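Side-chain contacts in possible glutathione S-transferase (Rhodopseudomonas palustris, PDB 3M8N), which probably transfers glutathione to electrophilic substrates as a glutathione S-transferase: residues T126-L129 with E130-E134; A111-L115 with C116-G120; F99-H102 with A103-N107. All blocks are in the same frame, centred on the assembly; numbering follows the deposited sequence.

Overall arrangement
All three contacts lie in the alpha-helical C-terminal domain of the glutathione S-transferase fold. Interactions 3 and 2 follow one another along helix 87-117, their centres about 17 Å apart; interaction 1 opens the next helix, 129-146, with its centre about 13 Å from that of interaction 2 and 14 Å from that of interaction 3. Trp132 of interaction 1 ties them together: its CH2 packs 3.5 Å from Trp114 CD1 of interaction 2 and its NE1 3.5 Å from Pro106 O of interaction 3. Interactions 2 and 3 also reach Arg11, Asn14 and Lys17 of the thioredoxin-like domain, the part of the fold that generally binds glutathione in this family, and interaction 3 extends to the second subunit.

Interaction 1 of 3, residues T126-L129 with E130-E134; sequences THAL and EDWLE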
loop_
_atom_site.group_PDB
_atom_site.type_symbol
_atom_site.label_atom_id
_atom_site.label_comp_id
_atom_site.label_asym_id
_atom_site.label_seq_id
_atom_site.Cartn_x
_atom_site.Cartn_y
_atom_site.Cartn_z
ATOM N N THR A 126 -3.626 11.029 -23.059
ATOM C CA THR A 126 -2.628 10.635 -24.054
ATOM C C THR A 126 -1.210 10.856 -23.560
ATOM O O THR A 126 -0.309 10.130 -23.915
ATOM C CB THR A 126 -2.840 11.375 -25.374
ATOM O OG1 THR A 126 -2.729 12.777 -25.120
ATOM C CG2 THR A 126 -4.244 11.034 -26.008
ATOM N N HIS A 127 -1.028 11.849 -22.708
ATOM C CA HIS A 127 0.279 12.112 -22.129
ATOM C C HIS A 127 0.690 11.102 -21.049
ATOM O O HIS A 127 1.872 10.999 -20.717
ATOM C CB HIS A 127 0.341 13.529 -21.533
ATOM C CG HIS A 127 0.002 14.623 -22.506
ATOM N ND1 HIS A 127 0.704 14.832 -23.682
ATOM C CD2 HIS A 127 -0.956 15.586 -22.469
ATOM C CE1 HIS A 127 0.177 15.856 -24.335
ATOM N NE2 HIS A 127 -0.830 16.333 -23.620
ATOM N N ALA A 128 -0.268 10.398 -20.451
ATOM C CA ALA A 128 0.059 9.583 -19.297
ATOM C C ALA A 128 0.372 8.177 -19.749
ATOM O O ALA A 128 1.234 7.518 -19.201
ATOM C CB ALA A 128 -1.061 9.600 -18.347
ATOM N N LEU A 129 -0.304 7.760 -20.806
ATOM C CA LEU A 129 -0.218 6.428 -21.316
ATOM C C LEU A 129 1.131 5.739 -21.351
ATOM O O LEU A 129 1.271 4.637 -20.862
ATOM C CB LEU A 129 -0.754 6.428 -22.704
ATOM C CG LEU A 129 -1.891 5.463 -22.714
ATOM C CD1 LEU A 129 -3.176 6.294 -22.683
ATOM C CD2 LEU A 129 -1.757 4.635 -23.967
ATOM N N GLU A 130 2.135 6.322 -21.960
ATOM C CA GLU A 130 3.308 5.479 -22.238
ATOM C C GLU A 130 4.175 5.220 -20.973
ATOM O O GLU A 130 4.995 4.271 -20.914
ATOM C CB GLU A 130 4.060 5.943 -23.520
ATOM C CG GLU A 130 5.601 5.980 -23.453
ATOM C CD GLU A 130 6.125 7.393 -23.139
ATOM O OE1 GLU A 130 6.033 8.261 -24.044
ATOM O OE2 GLU A 130 6.612 7.640 -21.997
ATOM N N ASP A 131 3.947 6.064 -19.956
ATOM C CA ASP A 131 4.436 5.821 -18.607
ATOM C C ASP A 131 3.700 4.692 -17.936
ATOM O O ASP A 131 4.333 3.863 -17.307
ATOM C CB ASP A 131 4.223 7.041 -17.769
ATOM C CG ASP A 131 5.230 8.064 -18.036
ATOM O OD1 ASP A 131 6.423 7.656 -18.138
ATOM O OD2 ASP A 131 4.829 9.262 -18.152
ATOM N N TRP A 132 2.368 4.688 -18.061
ATOM C CA TRP A 132 1.540 3.648 -17.479
ATOM C C TRP A 132 2.032 2.332 -18.023
ATOM O O TRP A 132 2.301 1.398 -17.263
ATOM C CB TRP A 132 0.070 3.860 -17.786
ATOM C CG TRP A 132 -0.436 4.983 -17.056
ATOM C CD1 TRP A 132 0.134 5.570 -15.970
ATOM C CD2 TRP A 132 -1.626 5.697 -17.319
ATOM N NE1 TRP A 132 -0.643 6.616 -15.525
ATOM C CE2 TRP A 132 -1.734 6.714 -16.347
ATOM C CE3 TRP A 132 -2.637 5.579 -18.289
ATOM C CZ2 TRP A 132 -2.809 7.621 -16.313
ATOM C CZ3 TRP A 132 -3.738 6.496 -18.233
ATOM C CH2 TRP A 132 -3.795 7.487 -17.247
ATOM N N LEU A 133 2.193 2.283 -19.345
ATOM C CA LEU A 133 2.714 1.115 -20.011
ATOM C C LEU A 133 4.160 0.844 -19.551
ATOM O O LEU A 133 4.509 -0.256 -19.092
ATOM C CB LEU A 133 2.598 1.270 -21.540
ATOM C CG LEU A 133 1.201 1.148 -22.172
ATOM C CD1 LEU A 133 1.269 0.850 -23.673
ATOM C CD2 LEU A 133 0.358 0.069 -21.553
ATOM N N GLU A 134 4.998 1.854 -19.671
ATOM C CA GLU A 134 6.354 1.660 -19.284
ATOM C C GLU A 134 6.426 1.112 -17.816
ATOM O O GLU A 134 7.160 0.160 -17.544
ATOM C CB GLU A 134 7.190 2.935 -19.615
ATOM C CG GLU A 134 8.206 3.464 -18.563
ATOM C CD GLU A 134 9.265 2.435 -18.085
ATOM O OE1 GLU A 134 9.946 1.835 -18.949
ATOM O OE2 GLU A 134 9.425 2.236 -16.833
#
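Asp131 meets the carbonyl of Ala128 first through its backbone, in a weak hydrogen bond from its N (3.2 Å), and then with its CB, which rests against the same oxygen.

Trp132 comes next and carries most of the side-chain contact. Its N donates a straighter bond to Ala128 O at 3.3 Å (161° at the hydrogen), while its indole folds back against the chain. With CG anti to its own carbonyl carbon (chi1 -71°), the ring lies across the preceding turn, and the methyl of Ala128 sits over one face of the six-membered ring, 3.6 Å from its centroid and 22° off the normal, a CH-pi contact. The methyl is nearest the rim at CZ2, 3.3 Å from Ala128 CB. This is the opening turn of helix 129-146 in the GST C-terminal domain, and the indole also meets Trp114 of helix 87-117, the two ring planes nearly parallel. Leu129 CD1 approaches Trp132 more loosely, 4.5 Å from CE3.

Leu133 closes the turn with a nearly linear bond from its N to Leu129 O (2.9 Å). Its CB and CG lie beside that oxygen, and its side chain, like that of Leu129, packs on Asp176.

Interaction 2 of 3, residues A111-L115 with C116-G120; sequences AYFWL and CLVKG
Cys116 lies beside the ring of Tyr112 one turn earlier in the helix, Cys116 CB 4.0 Å from Tyr112 CD1, and its sulfur makes an oblique sulfur-aromatic contact 5.1 Å from the ring centroid. Its N bonds to Tyr112 O. Beyond the helix the cysteine touches Cys175; the two are not joined here, although a disulfide between them has been seen in another structure of this protein. The hydroxyl of Tyr112 bonds to Arg11 O, linking this turn to the N-terminal domain.

Leu117 CD2 touches two rings, 3.7 Å from Phe113 CD1 and 4.0 Å from Tyr112 CE2, reaching each at a slant. Around it helix 87-117 of the GST C-terminal domain widens into a pi-type turn and ends. Phe113 O takes bonds from both Leu117 N and Val118 N, each at 2.9 Å; the Val118 donor lies almost in line with the carbonyl, the Leu117 donor above its plane.

Val118, the first residue to leave helical geometry, turns its side chain back toward the helix. CG2, anti to the carbonyl carbon, presses closely on Phe113 CE2 at 3.2 Å, and both methyls lie alongside the outer ring of Trp114. Trimming Phe113 to an alanine would probably open a gap at the helix end, where Leu117 CD2 and Val118 CG2 now share its ring.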
loop_
_atom_site.group_PDB
_atom_site.type_symbol
_atom_site.label_atom_id
_atom_site.label_comp_id
_atom_site.label_asym_id
_atom_site.label_seq_id
_atom_site.Cartn_x
_atom_site.Cartn_y
_atom_site.Cartn_z
ATOM N N ALA A 111 -4.553 3.050 -16.193
ATOM C CA ALA A 111 -4.809 2.499 -17.532
ATOM C C ALA A 111 -6.210 1.904 -17.623
ATOM O O ALA A 111 -7.005 2.296 -18.464
ATOM C CB ALA A 111 -3.702 1.433 -17.913
ATOM N N TYR A 112 -6.531 0.995 -16.699
ATOM C CA TYR A 112 -7.873 0.418 -16.599
ATOM C C TYR A 112 -8.960 1.470 -16.433
ATOM O O TYR A 112 -10.034 1.424 -17.046
ATOM C CB TYR A 112 -7.948 -0.607 -15.438
ATOM C CG TYR A 112 -9.359 -1.093 -15.179
ATOM C CD1 TYR A 112 -9.949 -2.042 -16.008
ATOM C CD2 TYR A 112 -10.112 -0.566 -14.130
ATOM C CE1 TYR A 112 -11.233 -2.467 -15.802
ATOM C CE2 TYR A 112 -11.406 -0.978 -13.907
ATOM C CZ TYR A 112 -11.958 -1.925 -14.756
ATOM O OH TYR A 112 -13.238 -2.325 -14.556
ATOM N N PHE A 113 -8.713 2.414 -15.544
ATOM C CA PHE A 113 -9.767 3.344 -15.221
ATOM C C PHE A 113 -10.072 4.182 -16.444
ATOM O O PHE A 113 -11.234 4.327 -16.833
ATOM C CB PHE A 113 -9.367 4.241 -14.037
ATOM C CG PHE A 113 -10.423 5.222 -13.664
ATOM C CD1 PHE A 113 -11.518 4.820 -12.902
ATOM C CD2 PHE A 113 -10.353 6.538 -14.098
ATOM C CE1 PHE A 113 -12.530 5.730 -12.568
ATOM C CE2 PHE A 113 -11.344 7.457 -13.773
ATOM C CZ PHE A 113 -12.426 7.067 -13.003
ATOM N N TRP A 114 -9.004 4.733 -17.016
ATOM C CA TRP A 114 -9.108 5.730 -18.103
ATOM C C TRP A 114 -9.421 5.099 -19.440
ATOM O O TRP A 114 -10.307 5.565 -20.137
ATOM C CB TRP A 114 -7.849 6.633 -18.163
ATOM C CG TRP A 114 -7.808 7.538 -16.994
ATOM C CD1 TRP A 114 -7.029 7.416 -15.878
ATOM C CD2 TRP A 114 -8.624 8.684 -16.791
ATOM N NE1 TRP A 114 -7.322 8.419 -14.991
ATOM C CE2 TRP A 114 -8.294 9.215 -15.537
ATOM C CE3 TRP A 114 -9.604 9.315 -17.560
ATOM C CZ2 TRP A 114 -8.893 10.347 -15.034
ATOM C CZ3 TRP A 114 -10.198 10.444 -17.067
ATOM C CH2 TRP A 114 -9.838 10.958 -15.811
ATOM N N LEU A 115 -8.740 3.994 -19.743
ATOM C CA LEU A 115 -8.925 3.333 -21.026
ATOM C C LEU A 115 -10.129 2.414 -21.090
ATOM O O LEU A 115 -10.660 2.174 -22.147
ATOM C CB LEU A 115 -7.666 2.595 -21.467
ATOM C CG LEU A 115 -6.387 3.400 -21.470
ATOM C CD1 LEU A 115 -5.237 2.557 -22.031
ATOM C CD2 LEU A 115 -6.530 4.783 -22.194
ATOM N N CYS A 116 -10.567 1.888 -19.967
ATOM C CA CYS A 116 -11.664 0.924 -19.995
ATOM C C CYS A 116 -12.903 1.453 -19.321
ATOM O O CYS A 116 -13.996 1.084 -19.712
ATOM C CB CYS A 116 -11.310 -0.489 -19.428
ATOM S SG CYS A 116 -9.787 -1.411 -20.025
ATOM N N LEU A 117 -12.775 2.311 -18.322
ATOM C CA LEU A 117 -13.972 2.676 -17.564
ATOM C C LEU A 117 -14.607 4.045 -17.887
ATOM O O LEU A 117 -15.826 4.180 -17.957
ATOM C CB LEU A 117 -13.643 2.540 -16.088
ATOM C CG LEU A 117 -14.691 2.323 -15.020
ATOM C CD1 LEU A 117 -15.574 1.138 -15.362
ATOM C CD2 LEU A 117 -13.928 2.083 -13.725
ATOM N N VAL A 118 -13.770 5.064 -18.046
ATOM C CA VAL A 118 -14.237 6.410 -18.329
ATOM C C VAL A 118 -14.546 6.532 -19.787
ATOM O O VAL A 118 -13.671 6.308 -20.629
ATOM C CB VAL A 118 -13.156 7.400 -18.026
ATOM C CG1 VAL A 118 -13.472 8.735 -18.626
ATOM C CG2 VAL A 118 -13.002 7.520 -16.537
ATOM N N LYS A 119 -15.792 6.873 -20.095
ATOM C CA LYS A 119 -16.222 6.982 -21.495
ATOM C C LYS A 119 -15.388 8.067 -22.219
ATOM O O LYS A 119 -15.216 9.158 -21.690
ATOM C CB LYS A 119 -17.730 7.244 -21.567
ATOM C CG LYS A 119 -18.387 6.703 -22.795
ATOM C CD LYS A 119 -19.359 7.729 -23.355
ATOM C CE LYS A 119 -19.027 8.077 -24.805
ATOM N NZ LYS A 119 -19.221 6.914 -25.713
ATOM N N GLY A 120 -14.819 7.738 -23.386
ATOM C CA GLY A 120 -13.836 8.601 -24.051
ATOM C C GLY A 120 -12.654 9.065 -23.209
ATOM O O GLY A 120 -12.209 10.202 -23.335
#

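Interaction 3 of 3, residues F99-H102 with A103-N107; sequences FEQH and ALEPN
Glu100 O is gripped by two backbone donors, Leu104 N at 3.1 Å and Glu105 N at 3.2 Å. The Glu105 bond is the straighter (171° at the hydrogen), and the Leu104 donor is tilted 35° out of the carbonyl plane. Such shared acceptance belongs to a pi-type widening of the helix, and it leads directly into Pro106. Proline has no N-H to give, and its CD rests 3.4 Å from Gln101 O while CG meets His102 O. The helix kinks there.

Side chains follow the same turns. Ala103 CB lies over one face of the Phe99 ring, 4.1 Å from its centroid, in a CH-pi contact. Phe99 CG stands anti to its backbone N (chi1 170°), which carries the ring forward along the helix to meet that methyl. The bent chain of Glu100 crosses Leu104 at about a right angle, Glu100 CG packing 4.0 Å from Leu104 CB.

In the GST fold this helix borders both the thioredoxin-like domain and the dimer partner. Glu100 forms a salt bridge with Lys17, and Glu105 OE1 accepts from Asn14, so two consecutive turns are pinned to the N-terminal domain. On another side, His102 NE2 hydrogen-bonds Glu68 of the second subunit. Gln101 and Glu105 run side by side, their amide and carboxylate planes clearly turned against each other, and Gln101 also packs on His102 of the second subunit.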
loop_
_atom_site.group_PDB
_atom_site.type_symbol
_atom_site.label_atom_id
_atom_site.label_comp_id
_atom_site.label_asym_id
_atom_site.label_seq_id
_atom_site.Cartn_x
_atom_site.Cartn_y
_atom_site.Cartn_z
ATOM N N PHE A 99 3.667 -3.187 -2.713
ATOM C CA PHE A 99 4.108 -3.164 -4.093
ATOM C C PHE A 99 2.970 -2.957 -4.998
ATOM O O PHE A 99 3.086 -2.149 -5.864
ATOM C CB PHE A 99 4.833 -4.441 -4.441
ATOM C CG PHE A 99 5.126 -4.632 -5.925
ATOM C CD1 PHE A 99 6.293 -4.175 -6.487
ATOM C CD2 PHE A 99 4.265 -5.372 -6.729
ATOM C CE1 PHE A 99 6.550 -4.416 -7.844
ATOM C CE2 PHE A 99 4.550 -5.594 -8.061
ATOM C CZ PHE A 99 5.664 -5.120 -8.603
ATOM N N GLU A 100 1.863 -3.644 -4.808
ATOM C CA GLU A 100 0.686 -3.410 -5.651
ATOM C C GLU A 100 0.238 -1.978 -5.548
ATOM O O GLU A 100 -0.104 -1.392 -6.523
ATOM C CB GLU A 100 -0.459 -4.355 -5.286
ATOM C CG GLU A 100 -1.693 -4.316 -6.175
ATOM C CD GLU A 100 -2.798 -3.298 -5.775
ATOM O OE1 GLU A 100 -2.703 -2.578 -4.778
ATOM O OE2 GLU A 100 -3.802 -3.154 -6.484
ATOM N N GLN A 101 0.271 -1.393 -4.371
ATOM C CA GLN A 101 -0.168 0.014 -4.147
ATOM C C GLN A 101 0.616 1.122 -4.903
ATOM O O GLN A 101 0.003 2.006 -5.437
ATOM C CB GLN A 101 -0.243 0.322 -2.621
ATOM C CG GLN A 101 -1.416 1.212 -2.103
ATOM C CD GLN A 101 -2.719 0.991 -2.802
ATOM O OE1 GLN A 101 -3.242 1.904 -3.413
ATOM N NE2 GLN A 101 -3.234 -0.245 -2.781
ATOM N N HIS A 102 1.946 1.061 -4.946
ATOM C CA HIS A 102 2.740 2.043 -5.711
ATOM C C HIS A 102 3.119 1.667 -7.153
ATOM O O HIS A 102 3.374 2.539 -7.918
ATOM C CB HIS A 102 3.997 2.472 -4.950
ATOM C CG HIS A 102 5.061 1.429 -4.917
ATOM N ND1 HIS A 102 6.041 1.344 -5.874
ATOM C CD2 HIS A 102 5.325 0.456 -4.020
ATOM C CE1 HIS A 102 6.833 0.324 -5.597
ATOM N NE2 HIS A 102 6.416 -0.240 -4.480
ATOM N N ALA A 103 3.105 0.382 -7.504
ATOM C CA ALA A 103 3.461 -0.097 -8.844
ATOM C C ALA A 103 2.336 -0.526 -9.766
ATOM O O ALA A 103 2.411 -0.255 -10.914
ATOM C CB ALA A 103 4.537 -1.159 -8.781
ATOM N N LEU A 104 1.274 -1.153 -9.283
ATOM C CA LEU A 104 0.107 -1.553 -10.134
ATOM C C LEU A 104 -1.048 -0.584 -10.235
ATOM O O LEU A 104 -1.489 -0.269 -11.359
ATOM C CB LEU A 104 -0.496 -2.912 -9.740
ATOM C CG LEU A 104 -0.163 -4.106 -10.596
ATOM C CD1 LEU A 104 1.328 -4.308 -10.618
ATOM C CD2 LEU A 104 -0.805 -5.276 -10.013
ATOM N N GLU A 105 -1.574 -0.175 -9.074
ATOM C CA GLU A 105 -2.632 0.784 -8.991
ATOM C C GLU A 105 -2.361 2.012 -9.835
ATOM O O GLU A 105 -3.153 2.312 -10.683
ATOM C CB GLU A 105 -2.837 1.196 -7.540
ATOM C CG GLU A 105 -3.637 2.531 -7.315
ATOM C CD GLU A 105 -5.081 2.278 -6.892
ATOM O OE1 GLU A 105 -5.303 1.268 -6.219
ATOM O OE2 GLU A 105 -5.987 3.074 -7.212
ATOM N N PRO A 106 -1.228 2.702 -9.620
ATOM C CA PRO A 106 -0.983 3.934 -10.358
ATOM C C PRO A 106 -0.742 3.810 -11.879
ATOM O O PRO A 106 -0.764 4.809 -12.579
ATOM C CB PRO A 106 0.276 4.480 -9.699
ATOM C CG PRO A 106 0.391 3.717 -8.448
ATOM C CD PRO A 106 -0.079 2.402 -8.765
ATOM N N ASN A 107 -0.535 2.612 -12.371
ATOM C CA ASN A 107 -0.182 2.424 -13.731
ATOM C C ASN A 107 -1.160 1.536 -14.426
ATOM O O ASN A 107 -1.842 1.962 -15.359
ATOM C CB ASN A 107 1.208 1.824 -13.777
ATOM C CG ASN A 107 2.247 2.757 -13.234
ATOM O OD1 ASN A 107 2.970 2.420 -12.307
ATOM N ND2 ASN A 107 2.329 3.931 -13.801
#